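Local coordinates for putative O-acetylhomoserine (Thiol)-lyase (Campylobacter jejuni, PDB 4OC9), which probably uses pyridoxal 5'-phosphate to make homocysteine from O-acetylhomoserine and sulfide, at residues E73-A87 with T213-L225. Sequence-based numbering, arbitrary orientation.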
ATOM      1  N   GLU D  73     -20.952  -0.829 -16.799  1.00 16.36           N
ATOM      2  CA  GLU D  73     -21.910   0.204 -17.243  1.00 16.85           C
ATOM      3  C   GLU D  73     -22.468  -0.073 -18.642  1.00 17.38           C
ATOM      4  O   GLU D  73     -23.474   0.514 -19.023  1.00 18.82           O
ATOM      5  CB  GLU D  73     -21.293   1.603 -17.233  1.00 16.88           C
ATOM      6  CG  GLU D  73     -21.125   2.291 -15.885  1.00 18.42           C
ATOM      7  CD  GLU D  73     -22.431   2.785 -15.265  1.00 19.27           C
ATOM      8  OE1 GLU D  73     -22.357   3.537 -14.258  1.00 22.07           O
ATOM      9  OE2 GLU D  73     -23.530   2.462 -15.767  1.00 18.82           O
ATOM     10  N   GLY D  74     -21.851  -0.985 -19.386  1.00 17.79           N
ATOM     11  CA  GLY D  74     -22.293  -1.292 -20.741  1.00 19.23           C
ATOM     12  C   GLY D  74     -21.722  -0.243 -21.712  1.00 22.95           C
ATOM     13  O   GLY D  74     -22.252  -0.019 -22.792  1.00 22.76           O
ATOM     14  N   GLY D  75     -20.640   0.426 -21.307  1.00 21.67           N
ATOM     15  CA  GLY D  75     -20.005   1.457 -22.124  1.00 20.05           C
ATOM     16  C   GLY D  75     -18.823   0.898 -22.891  1.00 18.43           C
ATOM     17  O   GLY D  75     -18.591  -0.289 -22.881  1.00 19.77           O
ATOM     18  N   ALA D  76     -18.058   1.771 -23.531  1.00 17.58           N
ATOM     19  CA  ALA D  76     -16.893   1.345 -24.334  1.00 15.75           C
ATOM     20  C   ALA D  76     -15.525   1.448 -23.691  1.00 13.71           C
ATOM     21  O   ALA D  76     -14.716   0.515 -23.794  1.00 14.92           O
ATOM     22  CB  ALA D  76     -16.851   2.154 -25.641  1.00 14.66           C
ATOM     23  N   PHE D  77     -15.254   2.571 -23.060  1.00 12.35           N
ATOM     24  CA  PHE D  77     -13.947   2.776 -22.458  1.00 14.24           C
ATOM     25  C   PHE D  77     -14.081   3.657 -21.192  1.00 14.31           C
ATOM     26  O   PHE D  77     -14.947   4.531 -21.097  1.00 12.82           O
ATOM     27  CB  PHE D  77     -13.022   3.420 -23.513  1.00 14.60           C
ATOM     28  CG  PHE D  77     -11.551   3.302 -23.200  1.00 15.02           C
ATOM     29  CD1 PHE D  77     -10.843   2.208 -23.621  1.00 15.24           C
ATOM     30  CD2 PHE D  77     -10.875   4.297 -22.498  1.00 16.09           C
ATOM     31  CE1 PHE D  77      -9.490   2.051 -23.308  1.00 15.50           C
ATOM     32  CE2 PHE D  77      -9.544   4.150 -22.180  1.00 16.34           C
ATOM     33  CZ  PHE D  77      -8.838   3.031 -22.600  1.00 15.72           C
ATOM     34  N   GLY D  78     -13.227   3.393 -20.210  1.00 14.31           N
ATOM     35  CA  GLY D  78     -13.269   4.141 -18.971  1.00 14.23           C
ATOM     36  C   GLY D  78     -11.903   4.581 -18.547  1.00 14.03           C
ATOM     37  O   GLY D  78     -10.917   3.898 -18.776  1.00 14.15           O
ATOM     38  N   ILE D  79     -11.861   5.746 -17.931  1.00 15.72           N
ATOM     39  CA  ILE D  79     -10.619   6.353 -17.470  1.00 16.95           C
ATOM     40  C   ILE D  79     -10.651   6.833 -16.042  1.00 15.35           C
ATOM     41  O   ILE D  79     -11.365   7.770 -15.720  1.00 14.97           O
ATOM     42  CB  ILE D  79     -10.256   7.572 -18.344  1.00 19.66           C
ATOM     43  CG1 ILE D  79      -9.826   7.074 -19.724  1.00 20.21           C
ATOM     44  CG2 ILE D  79      -9.074   8.332 -17.746  1.00 19.57           C
ATOM     45  CD1 ILE D  79      -9.556   8.159 -20.715  1.00 20.98           C
ATOM     46  N   PRO D  80      -9.873   6.176 -15.188  1.00 15.16           N
ATOM     47  CA  PRO D  80      -9.823   6.581 -13.802  1.00 13.55           C
ATOM     48  C   PRO D  80      -8.916   7.764 -13.614  1.00 11.60           C
ATOM     49  O   PRO D  80      -7.878   7.864 -14.254  1.00 10.88           O
ATOM     50  CB  PRO D  80      -9.255   5.343 -13.095  1.00 13.31           C
ATOM     51  CG  PRO D  80      -9.538   4.221 -14.028  1.00 13.65           C
ATOM     52  CD  PRO D  80      -9.269   4.840 -15.364  1.00 14.72           C
ATOM     53  N   VAL D  81      -9.326   8.610 -12.693  1.00 10.28           N
ATOM     54  CA  VAL D  81      -8.621   9.808 -12.352  1.00 10.71           C
ATOM     55  C   VAL D  81      -8.532   9.957 -10.838  1.00 10.85           C
ATOM     56  O   VAL D  81      -9.126   9.178 -10.107  1.00 11.81           O
ATOM     57  CB  VAL D  81      -9.237  11.031 -13.041  1.00 11.11           C
ATOM     58  CG1 VAL D  81      -9.052  10.898 -14.526  1.00 11.50           C
ATOM     59  CG2 VAL D  81     -10.690  11.167 -12.712  1.00 10.64           C
ATOM     60  N   ALA D  82      -7.786  10.959 -10.365  1.00 11.24           N
ATOM     61  CA  ALA D  82      -7.564  11.141  -8.907  1.00 10.49           C
ATOM     62  C   ALA D  82      -8.766  11.295  -7.997  1.00  9.28           C
ATOM     63  O   ALA D  82      -8.671  11.029  -6.821  1.00  8.63           O
ATOM     64  CB  ALA D  82      -6.605  12.283  -8.673  1.00 10.33           C
ATOM     65  N   SER D  83      -9.859  11.810  -8.532  1.00  9.28           N
ATOM     66  CA  SER D  83     -11.048  11.996  -7.728  1.00  8.91           C
ATOM     67  C   SER D  83     -12.252  12.230  -8.582  1.00  8.30           C
ATOM     68  O   SER D  83     -12.148  12.448  -9.764  1.00  7.70           O
ATOM     69  CB  SER D  83     -10.901  13.209  -6.833  1.00  8.96           C
ATOM     70  OG  SER D  83     -10.858  14.396  -7.596  1.00  8.44           O
ATOM     71  N   GLY D  84     -13.414  12.125  -7.941  1.00  9.76           N
ATOM     72  CA  GLY D  84     -14.713  12.331  -8.589  1.00 10.33           C
ATOM     73  C   GLY D  84     -14.787  13.755  -9.148  1.00 11.76           C
ATOM     74  O   GLY D  84     -15.278  13.970 -10.238  1.00 11.53           O
HETATM   75  N   MSE D  85     -14.274  14.717  -8.397  1.00 13.61           N
HETATM   76  CA  MSE D  85     -14.266  16.107  -8.845  1.00 16.14           C
HETATM   77  C   MSE D  85     -13.427  16.207 -10.077  1.00 14.48           C
HETATM   78  O   MSE D  85     -13.833  16.813 -11.057  1.00 15.17           O
HETATM   79  CB  MSE D  85     -13.656  17.036  -7.811  1.00 20.26           C
HETATM   80  CG  MSE D  85     -14.557  17.303  -6.616  1.00 25.54           C
HETATM   81 SE   MSE D  85     -16.396  17.812  -7.157  1.00 38.46          SE
HETATM   82  CE  MSE D  85     -15.931  19.340  -8.291  1.00 38.98           C
ATOM     83  N   ALA D  86     -12.244  15.604 -10.052  1.00 12.71           N
ATOM     84  CA  ALA D  86     -11.372  15.635 -11.207  1.00 11.41           C
ATOM     85  C   ALA D  86     -12.086  15.043 -12.400  1.00 11.53           C
ATOM     86  O   ALA D  86     -11.942  15.537 -13.516  1.00 11.42           O
ATOM     87  CB  ALA D  86     -10.085  14.879 -10.945  1.00 11.73           C
ATOM     88  N   ALA D  87     -12.859  13.985 -12.180  1.00 11.02           N
ATOM     89  CA  ALA D  87     -13.625  13.350 -13.256  1.00 10.99           C
ATOM     90  C   ALA D  87     -14.672  14.335 -13.822  1.00 11.28           C
ATOM     91  O   ALA D  87     -14.859  14.414 -15.043  1.00 10.65           O
ATOM     92  CB  ALA D  87     -14.312  12.087 -12.752  1.00 11.12           C
ATOM     93  N   THR D 213     -11.963   4.498   2.066  1.00 10.27           N
ATOM     94  CA  THR D 213     -10.512   4.356   2.018  1.00 11.23           C
ATOM     95  C   THR D 213      -9.763   4.756   0.766  1.00 11.71           C
ATOM     96  O   THR D 213      -8.568   4.875   0.807  1.00 13.86           O
ATOM     97  CB  THR D 213     -10.144   2.894   2.277  1.00 11.10           C
ATOM     98  OG1 THR D 213     -10.791   2.049   1.324  1.00 11.05           O
ATOM     99  CG2 THR D 213     -10.617   2.479   3.669  1.00 11.53           C
ATOM    100  N   ALA D 214     -10.430   4.951  -0.345  1.00 11.66           N
ATOM    101  CA  ALA D 214      -9.701   5.328  -1.526  1.00 10.40           C
ATOM    102  C   ALA D 214     -10.423   6.349  -2.337  1.00 10.99           C
ATOM    103  O   ALA D 214     -11.471   6.103  -2.930  1.00 11.08           O
ATOM    104  CB  ALA D 214      -9.424   4.122  -2.372  1.00 10.74           C
ATOM    105  N   LEU D 215      -9.818   7.516  -2.385  1.00 11.92           N
ATOM    106  CA  LEU D 215     -10.343   8.603  -3.114  1.00 11.92           C
ATOM    107  C   LEU D 215     -10.094   8.263  -4.589  1.00 11.23           C
ATOM    108  O   LEU D 215      -9.031   7.789  -4.954  1.00 12.04           O
ATOM    109  CB  LEU D 215      -9.570   9.889  -2.740  1.00 13.22           C
ATOM    110  CG  LEU D 215     -10.154  11.202  -3.285  1.00 13.56           C
ATOM    111  CD1 LEU D 215     -11.520  11.414  -2.637  1.00 12.61           C
ATOM    112  CD2 LEU D 215      -9.254  12.376  -2.971  1.00 13.62           C
ATOM    113  N   GLY D 216     -11.052   8.553  -5.441  1.00 11.86           N
ATOM    114  CA  GLY D 216     -10.925   8.290  -6.876  1.00 11.25           C
ATOM    115  C   GLY D 216     -12.149   8.636  -7.713  1.00 11.48           C
ATOM    116  O   GLY D 216     -13.238   8.788  -7.214  1.00 10.67           O
ATOM    117  N   GLY D 217     -11.933   8.778  -9.013  1.00 12.33           N
ATOM    118  CA  GLY D 217     -12.998   9.085  -9.951  1.00 11.64           C
ATOM    119  C   GLY D 217     -12.824   8.396 -11.292  1.00 11.49           C
ATOM    120  O   GLY D 217     -11.778   7.816 -11.578  1.00 10.67           O
ATOM    121  N   ALA D 218     -13.871   8.417 -12.100  1.00 12.41           N
ATOM    122  CA  ALA D 218     -13.791   7.815 -13.419  1.00 13.27           C
ATOM    123  C   ALA D 218     -14.684   8.490 -14.443  1.00 13.30           C
ATOM    124  O   ALA D 218     -15.773   8.968 -14.110  1.00 13.89           O
ATOM    125  CB  ALA D 218     -14.157   6.357 -13.346  1.00 13.52           C
ATOM    126  N   LEU D 219     -14.215   8.505 -15.691  1.00 13.91           N
ATOM    127  CA  LEU D 219     -15.004   9.055 -16.801  1.00 15.32           C
ATOM    128  C   LEU D 219     -15.193   7.868 -17.721  1.00 14.62           C
ATOM    129  O   LEU D 219     -14.218   7.256 -18.163  1.00 12.61           O
ATOM    130  CB  LEU D 219     -14.343  10.172 -17.612  1.00 17.60           C
ATOM    131  CG  LEU D 219     -13.901  11.459 -16.934  1.00 19.87           C
ATOM    132  CD1 LEU D 219     -12.596  11.159 -16.192  1.00 19.70           C
ATOM    133  CD2 LEU D 219     -13.648  12.548 -17.965  1.00 19.62           C
ATOM    134  N   ILE D 220     -16.438   7.579 -18.039  1.00 14.97           N
ATOM    135  CA  ILE D 220     -16.765   6.464 -18.901  1.00 17.10           C
ATOM    136  C   ILE D 220     -17.542   6.934 -20.122  1.00 18.77           C
ATOM    137  O   ILE D 220     -18.483   7.738 -20.006  1.00 20.01           O
ATOM    138  CB  ILE D 220     -17.617   5.467 -18.128  1.00 18.32           C
ATOM    139  CG1 ILE D 220     -16.900   5.082 -16.835  1.00 18.64           C
ATOM    140  CG2 ILE D 220     -17.903   4.247 -18.984  1.00 19.07           C
ATOM    141  CD1 ILE D 220     -17.709   4.168 -15.952  1.00 19.73           C
ATOM    142  N   GLU D 221     -17.173   6.438 -21.302  1.00 19.08           N
ATOM    143  CA  GLU D 221     -17.886   6.864 -22.507  1.00 18.66           C
ATOM    144  C   GLU D 221     -18.662   5.703 -23.116  1.00 17.35           C
ATOM    145  O   GLU D 221     -18.254   4.522 -23.046  1.00 16.97           O
ATOM    146  CB  GLU D 221     -16.952   7.458 -23.563  1.00 20.57           C
ATOM    147  CG  GLU D 221     -16.107   6.483 -24.384  1.00 22.87           C
ATOM    148  CD  GLU D 221     -15.222   7.214 -25.408  1.00 24.29           C
ATOM    149  OE1 GLU D 221     -15.537   7.135 -26.616  1.00 25.90           O
ATOM    150  OE2 GLU D 221     -14.295   7.961 -25.013  1.00 22.48           O
ATOM    151  N   ARG D 222     -19.802   6.032 -23.707  1.00 16.52           N
ATOM    152  CA  ARG D 222     -20.635   5.001 -24.326  1.00 17.46           C
ATOM    153  C   ARG D 222     -20.055   4.512 -25.618  1.00 18.70           C
ATOM    154  O   ARG D 222     -19.107   5.087 -26.179  1.00 16.23           O
ATOM    155  CB  ARG D 222     -22.004   5.548 -24.712  1.00 19.55           C
ATOM    156  CG  ARG D 222     -22.020   6.635 -25.803  1.00 18.45           C
ATOM    157  CD  ARG D 222     -23.458   6.960 -26.247  1.00 18.64           C
ATOM    158  NE  ARG D 222     -23.603   8.080 -27.203  1.00 17.62           N
ATOM    159  CZ  ARG D 222     -23.590   7.979 -28.531  1.00 19.07           C
ATOM    160  NH1 ARG D 222     -23.379   6.813 -29.149  1.00 20.37           N
ATOM    161  NH2 ARG D 222     -23.758   9.068 -29.259  1.00 20.67           N
ATOM    162  N   LYS D 223     -20.648   3.449 -26.111  1.00 20.58           N
ATOM    163  CA  LYS D 223     -20.215   2.902 -27.379  1.00 24.44           C
ATOM    164  C   LYS D 223     -20.679   3.840 -28.474  1.00 22.92           C
ATOM    165  O   LYS D 223     -21.743   4.420 -28.370  1.00 23.02           O
ATOM    166  CB  LYS D 223     -20.852   1.534 -27.603  1.00 26.90           C
ATOM    167  CG  LYS D 223     -20.378   0.510 -26.598  1.00 26.89           C
ATOM    168  CD  LYS D 223     -21.029  -0.831 -26.778  1.00 28.05           C
ATOM    169  CE  LYS D 223     -20.434  -1.781 -25.774  1.00 31.47           C
ATOM    170  NZ  LYS D 223     -20.950  -3.160 -25.929  1.00 40.50           N
ATOM    171  N   ASP D 224     -19.856   4.002 -29.498  1.00 22.87           N
ATOM    172  CA  ASP D 224     -20.161   4.842 -30.650  1.00 21.36           C
ATOM    173  C   ASP D 224     -20.260   6.326 -30.376  1.00 21.41           C
ATOM    174  O   ASP D 224     -20.819   7.064 -31.187  1.00 21.46           O
ATOM    175  CB  ASP D 224     -21.426   4.334 -31.333  1.00 25.57           C
ATOM    176  CG  ASP D 224     -21.291   2.871 -31.805  1.00 30.04           C
ATOM    177  OD1 ASP D 224     -20.226   2.506 -32.352  1.00 27.30           O
ATOM    178  OD2 ASP D 224     -22.277   2.108 -31.683  1.00 32.12           O
ATOM    179  N   LEU D 225     -19.664   6.804 -29.287  1.00 19.95           N
ATOM    180  CA  LEU D 225     -19.698   8.243 -29.009  1.00 20.67           C
ATOM    181  C   LEU D 225     -19.028   9.084 -30.148  1.00 23.23           C
ATOM    182  O   LEU D 225     -19.314  10.291 -30.299  1.00 25.39           O
ATOM    183  CB  LEU D 225     -19.027   8.552 -27.679  1.00 19.30           C
ATOM    184  CG  LEU D 225     -18.994  10.026 -27.246  1.00 17.49           C
ATOM    185  CD1 LEU D 225     -20.393  10.602 -27.203  1.00 18.97           C
ATOM    186  CD2 LEU D 225     -18.331  10.147 -25.893  1.00 17.83           C
TER
HETATM  187  O   HOH W   1     -22.775   2.227 -24.352  1.00 14.63           O
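Leu219 reaches to the start of helix 84-93, where its CD1 lies 4.0 Å from Ala87 CB and its CG 3.6 Å from Ala87 O. Its chi1 of -59° sets CG anti to the carbonyl carbon and chi2 of 77° turns CD1 to Val81 CG1 (3.9 Å), the side chains crossing at about a right angle. Gly217 has no side chain, and the helix start packs directly on its backbone, Ser83 O 3.5 Å from Gly217 CA. Ile220 projects from the other face, which helix 60-73 covers through Leu69; its CD1 runs across Glu73 CG at 3.9 Å, while Glu73 OE1 turns to His202.

Strand 77-81 is an edge of the seven-stranded sheet of this fold-type I PLP-binding domain, and 217-221 beside it is the one reversed strand, antiparallel to both neighbours. A classic beta bulge sets Ala76 and Phe77 against Glu221: Ala76 N donates to Glu221 O (2.8 Å), and Glu221 N to Phe77 O. A water joins Gly74 O to Lys223 N. Ser83 OG caps the helix by accepting from Ala86 N (3.1 Å) and bonds Gly271 O of a second subunit; Gly84 N and Met85 N bind the cofactor phosphate.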